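Local coordinates for molybdenum-binding-protein (Azotobacter vinelandii, PDB 1H9M), which binds molybdate as a trimer with several oxyanion sites and probably serves molybdenum homeostasis in the cytoplasm by storing or buffering the ion, at residues A[17-22]-A[26-31]; A[64-69]-A[138-143]; A[100-105]-A[130-135]. All blocks are in the same frame, centred on the assembly; numbering follows the deposited sequence. Where two conformers were deposited one is given.

Contact 1: residues A[17-22]-A[26-31]; sequences SALKEG and AEVDIL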
loop_
_atom_site.group_PDB
_atom_site.type_symbol
_atom_site.label_atom_id
_atom_site.label_comp_id
_atom_site.label_asym_id
_atom_site.label_seq_id
_atom_site.Cartn_x
_atom_site.Cartn_y
_atom_site.Cartn_z
ATOM N N SER A 17 -18.445 -6.368 -12.754
ATOM C CA SER A 17 -18.710 -6.983 -14.059
ATOM C C SER A 17 -18.292 -8.436 -14.071
ATOM O O SER A 17 -18.765 -9.260 -14.893
ATOM C CB SER A 17 -17.981 -6.152 -15.114
ATOM O OG SER A 17 -16.605 -6.137 -14.779
ATOM N N ALA A 18 -17.454 -8.827 -13.100
ATOM C CA ALA A 18 -17.073 -10.233 -13.002
ATOM C C ALA A 18 -16.306 -10.452 -11.707
ATOM O O ALA A 18 -15.684 -9.481 -11.242
ATOM C CB ALA A 18 -16.208 -10.679 -14.159
ATOM N N LEU A 19 -16.309 -11.691 -11.243
ATOM C CA LEU A 19 -15.652 -12.083 -10.014
ATOM C C LEU A 19 -14.941 -13.418 -10.277
ATOM O O LEU A 19 -15.575 -14.307 -10.892
ATOM C CB LEU A 19 -16.632 -12.308 -8.879
ATOM C CG LEU A 19 -16.274 -12.950 -7.570
ATOM C CD1 LEU A 19 -15.512 -11.938 -6.706
ATOM C CD2 LEU A 19 -17.410 -13.525 -6.718
ATOM N N LYS A 20 -13.728 -13.513 -9.772
ATOM C CA LYS A 20 -12.985 -14.777 -9.876
ATOM C C LYS A 20 -12.490 -15.101 -8.463
ATOM O O LYS A 20 -11.711 -14.369 -7.843
ATOM C CB LYS A 20 -11.786 -14.782 -10.844
ATOM C CG LYS A 20 -11.118 -16.171 -10.827
ATOM C CD LYS A 20 -9.955 -16.355 -11.772
ATOM C CE LYS A 20 -9.250 -17.714 -11.497
ATOM N NZ LYS A 20 -8.126 -17.858 -12.484
ATOM N N GLU A 21 -13.027 -16.225 -7.979
ATOM C CA GLU A 21 -12.717 -16.644 -6.633
ATOM C C GLU A 21 -11.485 -17.542 -6.669
ATOM O O GLU A 21 -11.376 -18.475 -7.434
ATOM C CB GLU A 21 -13.920 -17.413 -5.994
ATOM C CG GLU A 21 -15.042 -16.337 -5.831
ATOM C CD GLU A 21 -16.291 -16.932 -5.198
ATOM O OE1 GLU A 21 -16.329 -18.091 -4.742
ATOM O OE2 GLU A 21 -17.312 -16.214 -5.143
ATOM N N GLY A 22 -10.522 -17.206 -5.795
ATOM C CA GLY A 22 -9.322 -17.948 -5.634
ATOM C C GLY A 22 -9.346 -18.822 -4.401
ATOM O O GLY A 22 -10.392 -19.324 -3.985
ATOM N N ALA A 26 -9.755 -13.009 -3.935
ATOM C CA ALA A 26 -10.687 -13.025 -5.061
ATOM C C ALA A 26 -10.385 -11.799 -5.916
ATOM O O ALA A 26 -10.033 -10.739 -5.354
ATOM C CB ALA A 26 -12.139 -12.858 -4.592
ATOM N N GLU A 27 -10.502 -11.936 -7.248
ATOM C CA GLU A 27 -10.313 -10.803 -8.118
ATOM C C GLU A 27 -11.708 -10.284 -8.541
ATOM O O GLU A 27 -12.464 -11.119 -9.079
ATOM C CB GLU A 27 -9.521 -11.182 -9.373
ATOM C CG GLU A 27 -9.435 -9.971 -10.279
ATOM C CD GLU A 27 -8.680 -10.223 -11.567
ATOM O OE1 GLU A 27 -7.583 -10.793 -11.572
ATOM O OE2 GLU A 27 -9.263 -9.803 -12.607
ATOM N N VAL A 28 -11.902 -8.996 -8.383
ATOM C CA VAL A 28 -13.198 -8.376 -8.742
ATOM C C VAL A 28 -12.975 -7.309 -9.800
ATOM O O VAL A 28 -12.106 -6.427 -9.740
ATOM C CB VAL A 28 -13.815 -7.730 -7.484
ATOM C CG1 VAL A 28 -15.226 -7.226 -7.822
ATOM C CG2 VAL A 28 -13.826 -8.630 -6.265
ATOM N N ASP A 29 -13.670 -7.517 -10.941
ATOM C CA ASP A 29 -13.569 -6.545 -12.024
ATOM C C ASP A 29 -14.819 -5.665 -11.963
ATOM O O ASP A 29 -15.910 -6.086 -11.599
ATOM C CB ASP A 29 -13.462 -7.244 -13.389
ATOM C CG ASP A 29 -12.386 -8.328 -13.252
ATOM O OD1 ASP A 29 -11.302 -7.970 -12.719
ATOM O OD2 ASP A 29 -12.627 -9.507 -13.580
ATOM N N ILE A 30 -14.562 -4.390 -12.081
ATOM C CA ILE A 30 -15.589 -3.384 -11.868
ATOM C C ILE A 30 -15.669 -2.451 -13.037
ATOM O O ILE A 30 -14.710 -1.953 -13.595
ATOM C CB ILE A 30 -15.323 -2.541 -10.609
ATOM C CG1 ILE A 30 -15.461 -3.508 -9.348
ATOM C CG2 ILE A 30 -16.272 -1.407 -10.356
ATOM C CD1 ILE A 30 -14.427 -2.898 -8.412
ATOM N N LEU A 31 -16.956 -2.135 -13.420
ATOM C CA LEU A 31 -17.092 -1.135 -14.494
ATOM C C LEU A 31 -17.484 0.150 -13.804
ATOM O O LEU A 31 -18.447 0.208 -13.018
ATOM C CB LEU A 31 -18.182 -1.594 -15.477
ATOM C CG LEU A 31 -18.493 -0.561 -16.575
ATOM C CD1 LEU A 31 -17.364 -0.517 -17.581
ATOM C CD2 LEU A 31 -19.814 -0.998 -17.253
#
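L19 sets its CG anti to the backbone N (chi1 169°), and the second torsion then swings CD1 across the sheet face until it meets CG2 of V28 at 3.7 Å. V28 offers that methyl from the side of its own backbone N. The pair belongs to the beta hairpin of strands 10-21 and 25-32, two neighbouring strands of the OB-type fold of the amino-terminal TOBE domain. CD1 of L19 also lies 4.1 Å from CB of A26, where a small residue leaves room for the branched leucine and for helix 44-49 beyond it. V28 suits the inward position, because it also packs on L141 and V42.

Two hydrogen-bonded pairs hold the ladder. K20 and E27 exchange bonds: K20 N reaches E27 O at 2.8 Å, almost in line with the carbonyl, and E27 N reaches K20 O at the same length. D29 N in turn donates to A18 O, also at 2.8 Å. A classic bulge follows, in which S17 and A18 both face D29. S17 N binds D29 O at 2.8 Å, while the bond from A18 N is weak.

On the face of A18, K20, E27 and D29, the extended K20 chain carries NZ away to A23 O of the second subunit. E27 forms a salt bridge with R81, which lies outside the hairpin and probably eases the acid's charge. At the bulge, S17 N sits 38° above the carbonyl plane of D29 rather than on a lone pair of its O.

Contact 2: residues A[64-69]-A[138-143]; sequences APWVLL and NVILGV. With MOO (molybdate ion), chain E.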
loop_
_atom_site.group_PDB
_atom_site.type_symbol
_atom_site.label_atom_id
_atom_site.label_comp_id
_atom_site.label_asym_id
_atom_site.label_seq_id
_atom_site.Cartn_x
_atom_site.Cartn_y
_atom_site.Cartn_z
ATOM N N ALA A 64 -4.990 8.354 -1.445
ATOM C CA ALA A 64 -4.081 9.136 -2.313
ATOM C C ALA A 64 -2.669 8.632 -2.407
ATOM O O ALA A 64 -2.131 8.480 -3.524
ATOM C CB ALA A 64 -4.086 10.619 -1.974
ATOM N N PRO A 65 -1.970 8.244 -1.353
ATOM C CA PRO A 65 -0.644 7.661 -1.462
ATOM C C PRO A 65 -0.545 6.328 -2.106
ATOM O O PRO A 65 0.596 5.825 -2.398
ATOM C CB PRO A 65 -0.065 7.592 -0.020
ATOM C CG PRO A 65 -1.311 7.653 0.772
ATOM C CD PRO A 65 -2.384 8.469 0.084
ATOM N N TRP A 66 -1.629 5.646 -2.512
ATOM C CA TRP A 66 -1.592 4.435 -3.223
ATOM C C TRP A 66 -1.677 4.633 -4.772
ATOM O O TRP A 66 -1.497 3.693 -5.520
ATOM C CB TRP A 66 -2.775 3.599 -2.753
ATOM C CG TRP A 66 -2.886 3.406 -1.246
ATOM C CD1 TRP A 66 -2.019 3.800 -0.231
ATOM C CD2 TRP A 66 -3.957 2.726 -0.582
ATOM N NE1 TRP A 66 -2.511 3.414 1.008
ATOM C CE2 TRP A 66 -3.714 2.723 0.809
ATOM C CE3 TRP A 66 -5.147 2.190 -1.072
ATOM C CZ2 TRP A 66 -4.640 2.178 1.713
ATOM C CZ3 TRP A 66 -6.006 1.618 -0.170
ATOM C CH2 TRP A 66 -5.786 1.597 1.238
ATOM N N VAL A 67 -1.800 5.897 -5.191
ATOM C CA VAL A 67 -1.931 6.133 -6.664
ATOM C C VAL A 67 -0.644 6.634 -7.261
ATOM O O VAL A 67 -0.123 7.656 -6.736
ATOM C CB VAL A 67 -3.074 7.195 -6.859
ATOM C CG1 VAL A 67 -3.232 7.461 -8.352
ATOM C CG2 VAL A 67 -4.390 6.720 -6.215
ATOM N N LEU A 68 -0.138 5.904 -8.256
ATOM C CA LEU A 68 1.071 6.444 -8.900
ATOM C C LEU A 68 0.581 7.347 -10.085
ATOM O O LEU A 68 -0.536 7.169 -10.522
ATOM C CB LEU A 68 1.822 5.312 -9.539
ATOM C CG LEU A 68 2.492 4.351 -8.539
ATOM C CD1 LEU A 68 1.479 3.480 -7.819
ATOM C CD2 LEU A 68 3.380 3.428 -9.388
ATOM N N LEU A 69 1.468 8.251 -10.487
ATOM C CA LEU A 69 1.152 9.037 -11.696
ATOM C C LEU A 69 2.146 8.731 -12.812
ATOM O O LEU A 69 3.327 8.575 -12.516
ATOM C CB LEU A 69 1.159 10.548 -11.450
ATOM C CG LEU A 69 0.014 10.996 -10.499
ATOM C CD1 LEU A 69 0.278 12.501 -10.172
ATOM C CD2 LEU A 69 -1.349 10.853 -11.101
ATOM N N ASN A 138 -4.439 -2.661 -4.013
ATOM C CA ASN A 138 -4.569 -1.423 -3.220
ATOM C C ASN A 138 -5.981 -0.830 -3.380
ATOM O O ASN A 138 -6.155 0.387 -3.404
ATOM C CB ASN A 138 -3.582 -0.386 -3.700
ATOM C CG ASN A 138 -2.157 -0.844 -3.321
ATOM O OD1 ASN A 138 -1.281 -0.592 -4.160
ATOM N ND2 ASN A 138 -2.033 -1.474 -2.161
ATOM N N VAL A 139 -6.940 -1.678 -3.794
ATOM C CA VAL A 139 -8.298 -1.159 -3.896
ATOM C C VAL A 139 -9.229 -1.764 -2.867
ATOM O O VAL A 139 -9.373 -3.025 -2.871
ATOM C CB VAL A 139 -8.852 -1.429 -5.298
ATOM C CG1 VAL A 139 -10.293 -0.847 -5.461
ATOM C CG2 VAL A 139 -7.968 -0.809 -6.396
ATOM N N ILE A 140 -9.852 -0.939 -2.052
ATOM C CA ILE A 140 -10.831 -1.478 -1.086
ATOM C C ILE A 140 -12.195 -1.370 -1.758
ATOM O O ILE A 140 -12.496 -0.458 -2.514
ATOM C CB ILE A 140 -10.747 -0.622 0.176
ATOM C CG1 ILE A 140 -9.471 -0.983 0.948
ATOM C CG2 ILE A 140 -12.010 -0.877 1.033
ATOM C CD1 ILE A 140 -9.160 0.109 2.027
ATOM N N LEU A 141 -13.059 -2.423 -1.518
ATOM C CA LEU A 141 -14.388 -2.264 -2.128
ATOM C C LEU A 141 -15.392 -2.082 -0.998
ATOM O O LEU A 141 -15.233 -2.470 0.150
ATOM C CB LEU A 141 -14.786 -3.611 -2.774
ATOM C CG LEU A 141 -13.883 -3.900 -3.988
ATOM C CD1 LEU A 141 -14.353 -5.275 -4.616
ATOM C CD2 LEU A 141 -13.842 -2.799 -5.006
ATOM N N GLY A 142 -16.493 -1.385 -1.409
ATOM C CA GLY A 142 -17.565 -1.185 -0.413
ATOM C C GLY A 142 -18.954 -1.456 -1.039
ATOM O O GLY A 142 -19.079 -1.376 -2.243
ATOM N N VAL A 143 -19.834 -1.976 -0.208
ATOM C CA VAL A 143 -21.212 -2.237 -0.670
ATOM C C VAL A 143 -22.150 -1.452 0.261
ATOM O O VAL A 143 -22.106 -1.355 1.434
ATOM C CB VAL A 143 -21.682 -3.679 -0.793
ATOM C CG1 VAL A 143 -20.911 -4.401 -1.897
ATOM C CG2 VAL A 143 -21.655 -4.439 0.519
HETATM MO MO MOO E . -6.075 9.963 2.374
HETATM O O1 MOO E . -4.305 9.823 2.581
HETATM O O2 MOO E . -6.548 9.630 0.666
HETATM O O3 MOO E . -6.758 8.803 3.538
HETATM O O4 MOO E . -6.439 11.667 2.850
HETATM O O HOH W 1 -0.986 1.113 -6.260
#
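W66 ends the 3-10 turn of 64-66, which leads from strand 57-62 of one five-stranded sheet to strand 68-70 of the other, and lays its indole against the approach to strand 140-143, which joins the sheet of strands 10-21 and 57-62. Its CB is 4.2 Å from CB of N138. At CG the ring turns so that CD1 eclipses CA (chi2 -5°), which sends the six-membered ring over to the other segment. CE3 meets N138 O at 3.1 Å, edge on and near the ring plane; CZ3 follows at 3.5 Å. This buried carbonyl oxygen has no hydrogen-bond partner in the model, and the weakly positive aromatic edge probably makes its place more tolerable. Farther out, CH2 abuts CD1 of I140 at 3.8 Å, in plane; isoleucine's CD1 extends far enough to meet the ring's outer edge with an apolar group. On the pyrrole side, NE1 donates to P65 O of the third subunit, so one large side chain serves both the chain and the trimer.

N138 packs on its counterparts in both other subunits, and a water donates to its OD1 and to W66 O. At the turn's start, A64 N points at O2 of a molybdate ion, 2.9 Å away, with an N-H...O angle of 179°.

Contact 3: residues A[100-105]-A[130-135]; sequences VTLALQ and ASAVIK. With MOO (molybdate ion), chain F.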
loop_
_atom_site.group_PDB
_atom_site.type_symbol
_atom_site.label_atom_id
_atom_site.label_comp_id
_atom_site.label_asym_id
_atom_site.label_seq_id
_atom_site.Cartn_x
_atom_site.Cartn_y
_atom_site.Cartn_z
ATOM N N VAL A 100 -1.968 15.802 -6.087
ATOM C CA VAL A 100 -2.316 16.065 -7.499
ATOM C C VAL A 100 -3.697 15.517 -7.785
ATOM O O VAL A 100 -3.914 14.305 -7.619
ATOM C CB VAL A 100 -1.294 15.423 -8.422
ATOM C CG1 VAL A 100 -1.627 15.676 -9.913
ATOM C CG2 VAL A 100 0.122 15.931 -8.190
ATOM N N THR A 101 -4.633 16.344 -8.298
ATOM C CA THR A 101 -5.928 15.752 -8.705
ATOM C C THR A 101 -6.021 15.768 -10.239
ATOM O O THR A 101 -5.646 16.774 -10.852
ATOM C CB THR A 101 -7.052 16.601 -8.108
ATOM O OG1 THR A 101 -7.033 16.551 -6.662
ATOM C CG2 THR A 101 -8.451 16.170 -8.540
ATOM N N LEU A 102 -6.456 14.642 -10.818
ATOM C CA LEU A 102 -6.652 14.576 -12.281
ATOM C C LEU A 102 -8.168 14.489 -12.534
ATOM O O LEU A 102 -8.940 13.958 -11.749
ATOM C CB LEU A 102 -6.109 13.293 -12.896
ATOM C CG LEU A 102 -4.701 12.825 -12.602
ATOM C CD1 LEU A 102 -4.361 11.582 -13.429
ATOM C CD2 LEU A 102 -3.627 13.875 -12.858
ATOM N N ALA A 103 -8.568 15.040 -13.679
ATOM C CA ALA A 103 -9.941 14.947 -14.166
ATOM C C ALA A 103 -9.923 13.845 -15.229
ATOM O O ALA A 103 -9.146 13.862 -16.187
ATOM C CB ALA A 103 -10.362 16.299 -14.746
ATOM N N LEU A 104 -10.790 12.871 -15.076
ATOM C CA LEU A 104 -10.882 11.747 -15.983
ATOM C C LEU A 104 -12.050 11.875 -16.945
ATOM O O LEU A 104 -12.871 12.768 -16.791
ATOM C CB LEU A 104 -11.070 10.490 -15.107
ATOM C CG LEU A 104 -9.892 10.249 -14.147
ATOM C CD1 LEU A 104 -10.145 9.008 -13.309
ATOM C CD2 LEU A 104 -8.592 10.116 -14.927
ATOM N N GLN A 105 -12.155 10.892 -17.819
ATOM C CA GLN A 105 -13.253 10.843 -18.784
ATOM C C GLN A 105 -14.605 10.727 -18.096
ATOM O O GLN A 105 -14.798 9.834 -17.267
ATOM C CB GLN A 105 -13.043 9.618 -19.688
ATOM N N ALA A 130 -1.892 13.005 -17.942
ATOM C CA ALA A 130 -1.170 12.024 -17.060
ATOM C C ALA A 130 -2.116 10.887 -16.757
ATOM O O ALA A 130 -3.306 10.978 -16.965
ATOM C CB ALA A 130 -0.758 12.714 -15.764
ATOM N N SER A 131 -1.537 9.727 -16.378
ATOM C CA SER A 131 -2.385 8.579 -16.027
ATOM C C SER A 131 -2.177 8.211 -14.514
ATOM O O SER A 131 -1.038 8.354 -14.083
ATOM C CB SER A 131 -1.953 7.337 -16.791
ATOM O OG SER A 131 -2.108 7.544 -18.210
ATOM N N ALA A 132 -3.308 7.812 -13.945
ATOM C CA ALA A 132 -3.217 7.369 -12.519
ATOM C C ALA A 132 -3.041 5.856 -12.638
ATOM O O ALA A 132 -3.763 5.221 -13.385
ATOM C CB ALA A 132 -4.501 7.697 -11.806
ATOM N N VAL A 133 -2.095 5.319 -11.862
ATOM C CA VAL A 133 -1.810 3.869 -11.898
ATOM C C VAL A 133 -2.051 3.292 -10.512
ATOM O O VAL A 133 -1.481 3.816 -9.563
ATOM C CB VAL A 133 -0.344 3.639 -12.324
ATOM C CG1 VAL A 133 0.009 2.168 -12.237
ATOM C CG2 VAL A 133 -0.106 4.151 -13.745
ATOM N N ILE A 134 -2.927 2.268 -10.438
ATOM C CA ILE A 134 -3.246 1.704 -9.096
ATOM C C ILE A 134 -3.213 0.181 -9.182
ATOM O O ILE A 134 -3.750 -0.472 -10.062
ATOM C CB ILE A 134 -4.674 2.097 -8.701
ATOM C CG1 ILE A 134 -4.903 3.605 -8.837
ATOM C CG2 ILE A 134 -5.006 1.665 -7.262
ATOM C CD1 ILE A 134 -6.347 4.032 -8.750
ATOM N N LYS A 135 -2.326 -0.398 -8.325
ATOM C CA LYS A 135 -2.241 -1.857 -8.249
ATOM C C LYS A 135 -3.552 -2.380 -7.712
ATOM O O LYS A 135 -4.200 -1.873 -6.788
ATOM C CB LYS A 135 -1.102 -2.122 -7.205
ATOM C CG LYS A 135 -0.565 -3.562 -7.408
ATOM C CD LYS A 135 0.681 -3.800 -6.548
ATOM C CE LYS A 135 0.848 -5.307 -6.384
ATOM N NZ LYS A 135 1.535 -5.976 -7.515
HETATM MO MO MOO F . -1.311 -6.058 -10.132
HETATM O O1 MOO F . -2.514 -4.808 -10.287
HETATM O O2 MOO F . 0.384 -5.501 -10.132
HETATM O O3 MOO F . -1.474 -6.768 -8.483
HETATM O O4 MOO F . -1.575 -7.474 -11.196
#
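K135 NZ is gripped by several oxygens: it donates to O2 of a molybdate ion at 2.9 Å, more weakly to O3, and to V41 O and V139 O of the second subunit. The lysine was modelled in two conformations, and the molybdate bonds are those of one of them. Its chain runs nearly extended as far as CE, then bends (chi4 83°) to bring NZ back to the ion, while CG also lies against O2 at 3.5 Å. A long, cationic side chain suits a site shared by two subunits. S79 OG, R81 N and A136 N complete this chain's share, and T43 OG1 and S46 OG come from the second subunit.

At the other end of strand 129-134 the contact is apolar. L102, with CG on the side of its backbone N and chi2 near 180°, drives its two methyls into the strand. CD1 rests 3.7 Å from A130 O and 3.9 Å from A132 N, so it lies over the peptide backbone itself, and its distance to CB of A132 is 4.2 Å. CD2 takes CB of A130, at 4.2 Å. Alanine at both positions keeps the strand slim enough for the leucine to come down on the main chain. S131, between them, points the other way, and its OG bonds with T85 OG1.

The strands cross at -105° in the OB-type barrel of the second TOBE domain, both flanking strand 82-93 in the sheet. L102 is packed by V88 of that strand, I110 of strand 109-115 and L69 of strand 68-70.

In the fold
Contacts 1 and 2 both reach one sheet, contact 2 through strand 140-143; their centres are about 16 Å apart, and they meet where L141 CD2 lies 3.5 Å from I30 CD1. Contact 3, nested within the loop that contact 2 closes, has its centre about 11 Å from that of contact 2 and touches it at L68 O, 2.8 Å from V133 N, a probable hydrogen bond. The centres of contacts 1 and 3 are about 22 Å apart, their nearest atoms about 10 Å. Yet R81, salt-bridged to E27 of contact 1, gives its backbone N to the molybdate held by K135. The molybdate at A64 likewise draws on T115 OG1 of the third subunit, so both of these molybdates are bound between subunits.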